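Local coordinates for cerato-platanin-like protein (Moniliophthora perniciosa, PDB 3SUL) that is of unknown function but belongs to the secreted cerato-platanin family of fungal proteins and is built as a double-psi beta-barrel, at residues F39-T53 / I75-V89. Residues are numbered along the deposited sequence; the frame is centred on the assembly and turned at random.
Sequences FGSVPSYVGAVDTIT and IHVVGVDVAGNGFNV
Gly47 and Ala48 lie where strand 45-49 is gripped by both strands of 75-89: 75-80 runs parallel along one border, 87-89 antiparallel along the other. Gly47 O takes Val80 N at 2.7 Å, while Ala48 N bonds Asn88 O and Asn88 N bonds Ala48 O, an antiparallel hydrogen-bonded backbone pair. At Gly47 a side chain would run into Val77 CG1 and Asn88 O, consistent with a glycine. Next to Ala48, Val49 lays CG2 against CE1 of the Phe87 ring at a tight 3.2 Å; chi1 of 64° sets CG1 between backbone N and carbonyl carbon, leaving CG2 anti to N.

At the strand's end, the type I turn from Val49 to Ile52 is tied to loop 83-86. Val49 O accepts Ile52 N and Ala83 N from opposite faces of its carbonyl plane. Asp50 folds its carboxylate back so that OD2 takes Gly86 N at 2.7 Å from above the carboxylate plane; an alanine here would probably leave that N-H without its mate and the 83-86 loop less firmly held. Ile52 CD1 reaches Gly79 C at 3.3 Å. At the Tyr45 end, a water accepts from Tyr45 N and donates to His76 O.

Asp96 of helix 91-98 receives Tyr45 OH, and Tyr64 of strand 63-68 meets Phe87 edge-to-face. Strand 63-68 flanks 73-80 and strand 4-8 flanks 87-89, placing this contact centrally in the double-psi barrel sheet.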
ATOM      1  N   PHE A  39      -5.948   6.476   7.195  1.00 13.07           N
ATOM      2  CA  PHE A  39      -5.811   5.448   6.143  1.00 14.13           C
ATOM      3  C   PHE A  39      -7.169   5.149   5.602  1.00 14.32           C
ATOM      4  O   PHE A  39      -7.333   4.924   4.402  1.00 15.00           O
ATOM      5  CB  PHE A  39      -5.251   4.180   6.730  1.00 14.17           C
ATOM      6  CG  PHE A  39      -3.811   4.233   7.071  1.00 12.98           C
ATOM      7  CD1 PHE A  39      -2.976   5.356   6.785  1.00 13.99           C
ATOM      8  CD2 PHE A  39      -3.215   3.074   7.587  1.00 12.99           C
ATOM      9  CE1 PHE A  39      -1.621   5.324   7.141  1.00 13.91           C
ATOM     10  CE2 PHE A  39      -1.842   3.064   7.859  1.00 13.24           C
ATOM     11  CZ  PHE A  39      -1.072   4.153   7.667  1.00 14.02           C
ATOM     12  N   GLY A  40      -8.166   5.155   6.469  1.00 15.52           N
ATOM     13  CA  GLY A  40      -9.496   4.791   6.033  1.00 14.37           C
ATOM     14  C   GLY A  40     -10.178   5.805   5.134  1.00 14.58           C
ATOM     15  O   GLY A  40     -11.135   5.457   4.454  1.00 13.95           O
ATOM     16  N   SER A  41      -9.686   7.035   5.041  1.00 12.89           N
ATOM     17  CA  SER A  41     -10.235   7.976   4.162  1.00 14.25           C
ATOM     18  C   SER A  41      -9.778   7.786   2.728  1.00 13.00           C
ATOM     19  O   SER A  41     -10.254   8.453   1.863  1.00 11.39           O
ATOM     20  CB  SER A  41     -10.000   9.431   4.627  1.00 15.00           C
ATOM     21  OG  SER A  41      -8.581   9.618   4.621  1.00 15.34           O
ATOM     22  N   VAL A  42      -8.848   6.885   2.501  1.00 13.51           N
ATOM     23  CA  VAL A  42      -8.383   6.628   1.127  1.00 11.94           C
ATOM     24  C   VAL A  42      -9.191   5.479   0.607  1.00 11.43           C
ATOM     25  O   VAL A  42      -9.205   4.429   1.241  1.00 12.33           O
ATOM     26  CB  VAL A  42      -6.896   6.269   1.088  1.00 12.79           C
ATOM     27  CG1 VAL A  42      -6.419   5.969  -0.340  1.00 11.60           C
ATOM     28  CG2 VAL A  42      -6.092   7.328   1.759  1.00 14.43           C
ATOM     29  N   PRO A  43      -9.699   5.611  -0.621  1.00 12.12           N
ATOM     30  CA  PRO A  43     -10.587   4.599  -1.181  1.00 12.77           C
ATOM     31  C   PRO A  43      -9.815   3.469  -1.872  1.00 12.35           C
ATOM     32  O   PRO A  43     -10.069   3.075  -3.006  1.00 13.24           O
ATOM     33  CB  PRO A  43     -11.486   5.426  -2.079  1.00 12.17           C
ATOM     34  CG  PRO A  43     -10.563   6.500  -2.621  1.00 14.03           C
ATOM     35  CD  PRO A  43      -9.770   6.854  -1.372  1.00 12.30           C
ATOM     36  N   SER A  44      -8.789   3.007  -1.166  1.00 13.17           N
ATOM     37  CA  SER A  44      -7.919   2.019  -1.682  1.00 13.79           C
ATOM     38  C   SER A  44      -7.238   1.400  -0.504  1.00 14.22           C
ATOM     39  O   SER A  44      -7.087   2.021   0.544  1.00 15.52           O
ATOM     40  CB  SER A  44      -6.859   2.688  -2.569  1.00 14.52           C
ATOM     41  OG  SER A  44      -6.032   1.733  -3.149  1.00 13.49           O
ATOM     42  N   TYR A  45      -6.686   0.215  -0.699  1.00 15.29           N
ATOM     43  CA  TYR A  45      -5.731  -0.289   0.223  1.00 15.05           C
ATOM     44  C   TYR A  45      -4.566   0.674   0.180  1.00 16.76           C
ATOM     45  O   TYR A  45      -4.235   1.261  -0.859  1.00 16.58           O
ATOM     46  CB  TYR A  45      -5.185  -1.660  -0.207  1.00 16.66           C
ATOM     47  CG  TYR A  45      -6.212  -2.757  -0.269  1.00 19.48           C
ATOM     48  CD1 TYR A  45      -6.930  -3.119   0.876  1.00 21.36           C
ATOM     49  CD2 TYR A  45      -6.402  -3.498  -1.430  1.00 18.55           C
ATOM     50  CE1 TYR A  45      -7.875  -4.143   0.828  1.00 20.04           C
ATOM     51  CE2 TYR A  45      -7.368  -4.537  -1.502  1.00 18.66           C
ATOM     52  CZ  TYR A  45      -8.076  -4.850  -0.322  1.00 20.43           C
ATOM     53  OH  TYR A  45      -8.962  -5.881  -0.364  1.00 23.09           O
ATOM     54  N   VAL A  46      -3.941   0.806   1.320  1.00 15.50           N
ATOM     55  CA  VAL A  46      -2.710   1.585   1.467  1.00 15.27           C
ATOM     56  C   VAL A  46      -1.626   0.720   2.054  1.00 17.06           C
ATOM     57  O   VAL A  46      -1.863  -0.279   2.744  1.00 19.24           O
ATOM     58  CB  VAL A  46      -2.872   2.822   2.357  1.00 16.49           C
ATOM     59  CG1 VAL A  46      -3.913   3.766   1.765  1.00 14.87           C
ATOM     60  CG2 VAL A  46      -3.295   2.360   3.835  1.00 17.72           C
ATOM     61  N   GLY A  47      -0.437   1.130   1.785  1.00 15.13           N
ATOM     62  CA  GLY A  47       0.683   0.264   2.070  1.00 18.96           C
ATOM     63  C   GLY A  47       1.961   1.028   2.066  1.00 16.55           C
ATOM     64  O   GLY A  47       2.116   2.165   1.539  1.00 18.02           O
ATOM     65  N   ALA A  48       2.983   0.374   2.639  1.00 18.48           N
ATOM     66  CA  ALA A  48       4.288   0.867   2.445  1.00 19.89           C
ATOM     67  C   ALA A  48       4.890   0.194   1.203  1.00 20.59           C
ATOM     68  O   ALA A  48       4.594  -0.979   0.866  1.00 20.21           O
ATOM     69  CB  ALA A  48       5.198   0.634   3.690  1.00 21.35           C
ATOM     70  N   VAL A  49       5.710   0.971   0.553  1.00 18.69           N
ATOM     71  CA  VAL A  49       6.412   0.525  -0.650  1.00 20.72           C
ATOM     72  C   VAL A  49       7.833   0.977  -0.643  1.00 21.34           C
ATOM     73  O   VAL A  49       8.182   2.057  -0.164  1.00 21.31           O
ATOM     74  CB  VAL A  49       5.675   0.968  -1.956  1.00 20.58           C
ATOM     75  CG1 VAL A  49       5.638   2.454  -2.107  1.00 18.02           C
ATOM     76  CG2 VAL A  49       6.297   0.358  -3.200  1.00 20.49           C
ATOM     77  N   ASP A  50       8.700   0.145  -1.206  1.00 23.71           N
ATOM     78  CA  ASP A  50      10.105   0.497  -1.116  1.00 27.19           C
ATOM     79  C   ASP A  50      10.513   1.637  -2.041  1.00 26.40           C
ATOM     80  O   ASP A  50      11.649   2.093  -2.002  1.00 28.71           O
ATOM     81  CB  ASP A  50      10.989  -0.747  -1.249  1.00 27.17           C
ATOM     82  CG  ASP A  50      10.794  -1.490  -2.580  1.00 31.33           C
ATOM     83  OD1 ASP A  50      10.315  -0.883  -3.577  1.00 29.93           O
ATOM     84  OD2 ASP A  50      11.197  -2.689  -2.575  1.00 29.53           O
ATOM     85  N   THR A  51       9.587   2.124  -2.862  1.00 25.62           N
ATOM     86  CA  THR A  51       9.803   3.341  -3.680  1.00 22.25           C
ATOM     87  C   THR A  51       9.712   4.643  -2.855  1.00 23.05           C
ATOM     88  O   THR A  51      10.078   5.727  -3.312  1.00 20.69           O
ATOM     89  CB  THR A  51       8.744   3.490  -4.806  1.00 24.84           C
ATOM     90  OG1 THR A  51       7.439   3.310  -4.247  1.00 22.73           O
ATOM     91  CG2 THR A  51       8.907   2.451  -5.848  1.00 23.20           C
ATOM     92  N   ILE A  52       9.139   4.516  -1.672  1.00 21.36           N
ATOM     93  CA  ILE A  52       9.059   5.596  -0.722  1.00 20.47           C
ATOM     94  C   ILE A  52      10.175   5.402   0.266  1.00 19.47           C
ATOM     95  O   ILE A  52      10.230   4.386   1.020  1.00 21.33           O
ATOM     96  CB  ILE A  52       7.670   5.613  -0.021  1.00 20.42           C
ATOM     97  CG1 ILE A  52       6.619   5.921  -1.080  1.00 20.08           C
ATOM     98  CG2 ILE A  52       7.592   6.604   1.203  1.00 21.64           C
ATOM     99  CD1 ILE A  52       5.232   5.617  -0.562  1.00 16.81           C
ATOM    100  N   THR A  53      11.021   6.411   0.286  1.00 21.72           N
ATOM    101  CA  THR A  53      12.289   6.364   1.064  1.00 22.34           C
ATOM    102  C   THR A  53      12.260   7.263   2.243  1.00 22.32           C
ATOM    103  O   THR A  53      12.992   7.033   3.201  1.00 22.13           O
ATOM    104  CB  THR A  53      13.620   6.646   0.183  1.00 23.39           C
ATOM    105  OG1 THR A  53      13.640   7.950  -0.398  1.00 27.81           O
ATOM    106  CG2 THR A  53      13.739   5.620  -0.925  1.00 27.31           C
ATOM    107  N   ILE A  75      -4.741  -6.459  -6.803  1.00 15.32           N
ATOM    108  CA  ILE A  75      -5.237  -5.372  -5.990  1.00 14.71           C
ATOM    109  C   ILE A  75      -4.528  -4.080  -6.368  1.00 15.24           C
ATOM    110  O   ILE A  75      -3.545  -4.109  -7.135  1.00 14.80           O
ATOM    111  CB  ILE A  75      -5.023  -5.620  -4.512  1.00 15.84           C
ATOM    112  CG1 ILE A  75      -3.557  -5.796  -4.194  1.00 14.29           C
ATOM    113  CG2 ILE A  75      -5.740  -6.931  -4.074  1.00 17.69           C
ATOM    114  CD1 ILE A  75      -3.171  -5.676  -2.692  1.00 17.77           C
ATOM    115  N   HIS A  76      -5.106  -2.944  -5.922  1.00 14.47           N
ATOM    116  CA  HIS A  76      -4.456  -1.655  -6.023  1.00 13.39           C
ATOM    117  C   HIS A  76      -4.061  -1.153  -4.650  1.00 15.38           C
ATOM    118  O   HIS A  76      -4.819  -1.220  -3.687  1.00 15.32           O
ATOM    119  CB  HIS A  76      -5.355  -0.686  -6.728  1.00 14.49           C
ATOM    120  CG  HIS A  76      -5.536  -1.018  -8.171  1.00 16.71           C
ATOM    121  ND1 HIS A  76      -6.507  -1.895  -8.624  1.00 17.42           N
ATOM    122  CD2 HIS A  76      -4.869  -0.586  -9.271  1.00 21.73           C
ATOM    123  CE1 HIS A  76      -6.419  -1.981  -9.945  1.00 19.55           C
ATOM    124  NE2 HIS A  76      -5.423  -1.208 -10.360  1.00 20.28           N
ATOM    125  N   VAL A  77      -2.838  -0.721  -4.532  1.00 14.17           N
ATOM    126  CA  VAL A  77      -2.324  -0.208  -3.269  1.00 15.35           C
ATOM    127  C   VAL A  77      -1.768   1.182  -3.478  1.00 13.58           C
ATOM    128  O   VAL A  77      -1.038   1.452  -4.437  1.00 14.00           O
ATOM    129  CB  VAL A  77      -1.266  -1.213  -2.689  1.00 15.39           C
ATOM    130  CG1 VAL A  77      -0.633  -0.621  -1.428  1.00 18.60           C
ATOM    131  CG2 VAL A  77      -1.995  -2.550  -2.400  1.00 15.83           C
ATOM    132  N   VAL A  78      -2.090   2.081  -2.545  1.00 13.52           N
ATOM    133  CA  VAL A  78      -1.529   3.431  -2.569  1.00 11.67           C
ATOM    134  C   VAL A  78      -0.351   3.394  -1.628  1.00 13.12           C
ATOM    135  O   VAL A  78      -0.477   2.986  -0.449  1.00 14.14           O
ATOM    136  CB  VAL A  78      -2.490   4.453  -2.057  1.00 13.62           C
ATOM    137  CG1 VAL A  78      -1.826   5.866  -2.043  1.00 11.33           C
ATOM    138  CG2 VAL A  78      -3.642   4.469  -2.997  1.00 11.81           C
ATOM    139  N   GLY A  79       0.775   3.811  -2.169  1.00 12.64           N
ATOM    140  CA  GLY A  79       2.057   3.813  -1.372  1.00 14.14           C
ATOM    141  C   GLY A  79       1.969   5.022  -0.438  1.00 14.12           C
ATOM    142  O   GLY A  79       1.718   6.139  -0.871  1.00 15.70           O
ATOM    143  N   VAL A  80       2.124   4.787   0.876  1.00 14.60           N
ATOM    144  CA  VAL A  80       1.990   5.909   1.800  1.00 16.10           C
ATOM    145  C   VAL A  80       3.089   5.880   2.828  1.00 16.86           C
ATOM    146  O   VAL A  80       3.122   6.744   3.676  1.00 16.04           O
ATOM    147  CB  VAL A  80       0.651   5.888   2.553  1.00 13.98           C
ATOM    148  CG1 VAL A  80      -0.507   5.896   1.574  1.00 14.81           C
ATOM    149  CG2 VAL A  80       0.526   4.656   3.439  1.00 14.74           C
ATOM    150  N   ASP A  81       3.933   4.848   2.798  1.00 17.89           N
ATOM    151  CA  ASP A  81       4.974   4.774   3.815  1.00 17.52           C
ATOM    152  C   ASP A  81       6.216   4.056   3.260  1.00 19.65           C
ATOM    153  O   ASP A  81       6.197   3.441   2.228  1.00 19.24           O
ATOM    154  CB  ASP A  81       4.471   4.108   5.108  1.00 17.62           C
ATOM    155  CG  ASP A  81       5.317   4.511   6.310  1.00 19.15           C
ATOM    156  OD1 ASP A  81       6.166   5.423   6.134  1.00 16.72           O
ATOM    157  OD2 ASP A  81       5.113   3.925   7.366  1.00 21.65           O
ATOM    158  N   VAL A  82       7.296   4.146   3.994  1.00 20.72           N
ATOM    159  CA  VAL A  82       8.551   3.504   3.612  1.00 22.09           C
ATOM    160  C   VAL A  82       8.438   2.011   3.870  1.00 22.14           C
ATOM    161  O   VAL A  82       8.035   1.561   4.962  1.00 23.77           O
ATOM    162  CB  VAL A  82       9.681   4.121   4.468  1.00 21.15           C
ATOM    163  CG1 VAL A  82      11.059   3.414   4.148  1.00 23.82           C
ATOM    164  CG2 VAL A  82       9.788   5.577   4.177  1.00 18.36           C
ATOM    165  N   ALA A  83       8.752   1.195   2.844  1.00 24.72           N
ATOM    166  CA  ALA A  83       8.982  -0.236   3.124  1.00 25.30           C
ATOM    167  C   ALA A  83      10.433  -0.477   2.806  1.00 26.62           C
ATOM    168  O   ALA A  83      10.992   0.202   1.938  1.00 25.74           O
ATOM    169  CB  ALA A  83       8.107  -1.158   2.318  1.00 25.03           C
ATOM    170  N   GLY A  84      11.031  -1.401   3.553  1.00 28.29           N
ATOM    171  CA  GLY A  84      12.411  -1.824   3.280  1.00 31.02           C
ATOM    172  C   GLY A  84      12.473  -2.612   1.991  1.00 31.78           C
ATOM    173  O   GLY A  84      13.291  -2.349   1.085  1.00 33.64           O
ATOM    174  N   ASN A  85      11.560  -3.571   1.894  1.00 32.40           N
ATOM    175  CA  ASN A  85      11.576  -4.438   0.754  1.00 31.80           C
ATOM    176  C   ASN A  85      10.175  -4.770   0.287  1.00 30.09           C
ATOM    177  O   ASN A  85       9.327  -5.390   1.021  1.00 29.47           O
ATOM    178  CB  ASN A  85      12.431  -5.703   1.058  1.00 33.10           C
ATOM    179  CG  ASN A  85      12.604  -6.587  -0.149  1.00 35.18           C
ATOM    180  OD1 ASN A  85      12.931  -6.115  -1.237  1.00 39.94           O
ATOM    181  ND2 ASN A  85      12.380  -7.887   0.036  1.00 40.77           N
ATOM    182  N   GLY A  86       9.926  -4.329  -0.925  1.00 27.89           N
ATOM    183  CA  GLY A  86       8.690  -4.702  -1.608  1.00 26.21           C
ATOM    184  C   GLY A  86       7.545  -3.865  -1.050  1.00 23.66           C
ATOM    185  O   GLY A  86       7.645  -2.671  -0.968  1.00 24.45           O
ATOM    186  N   PHE A  87       6.502  -4.558  -0.619  1.00 25.53           N
ATOM    187  CA  PHE A  87       5.309  -3.918  -0.061  1.00 23.44           C
ATOM    188  C   PHE A  87       4.957  -4.500   1.286  1.00 23.70           C
ATOM    189  O   PHE A  87       5.107  -5.707   1.547  1.00 23.86           O
ATOM    190  CB  PHE A  87       4.096  -4.203  -0.958  1.00 23.77           C
ATOM    191  CG  PHE A  87       4.132  -3.515  -2.301  1.00 22.55           C
ATOM    192  CD1 PHE A  87       3.720  -2.183  -2.447  1.00 19.56           C
ATOM    193  CD2 PHE A  87       4.535  -4.202  -3.435  1.00 24.58           C
ATOM    194  CE1 PHE A  87       3.720  -1.496  -3.706  1.00 24.38           C
ATOM    195  CE2 PHE A  87       4.521  -3.525  -4.709  1.00 24.07           C
ATOM    196  CZ  PHE A  87       4.161  -2.174  -4.828  1.00 23.42           C
ATOM    197  N   ASN A  88       4.529  -3.628   2.194  1.00 24.40           N
ATOM    198  CA  ASN A  88       3.818  -4.075   3.371  1.00 24.05           C
ATOM    199  C   ASN A  88       2.476  -3.494   3.169  1.00 22.35           C
ATOM    200  O   ASN A  88       2.386  -2.266   3.028  1.00 25.59           O
ATOM    201  CB  ASN A  88       4.455  -3.491   4.645  1.00 24.34           C
ATOM    202  CG  ASN A  88       5.987  -3.609   4.658  1.00 29.23           C
ATOM    203  OD1 ASN A  88       6.547  -4.663   4.311  1.00 34.44           O
ATOM    204  ND2 ASN A  88       6.672  -2.545   5.089  1.00 29.38           N
ATOM    205  N   VAL A  89       1.457  -4.342   3.172  1.00 22.74           N
ATOM    206  CA  VAL A  89       0.080  -3.954   3.005  1.00 22.49           C
ATOM    207  C   VAL A  89      -0.781  -4.426   4.197  1.00 22.60           C
ATOM    208  O   VAL A  89      -0.327  -5.161   5.043  1.00 25.90           O
ATOM    209  CB  VAL A  89      -0.459  -4.502   1.637  1.00 19.94           C
ATOM    210  CG1 VAL A  89       0.407  -3.931   0.505  1.00 20.73           C
ATOM    211  CG2 VAL A  89      -0.371  -6.051   1.595  1.00 20.59           C
TER
HETATM  212  O   HOH W   1      -7.570  -0.943  -3.373  1.00 15.15           O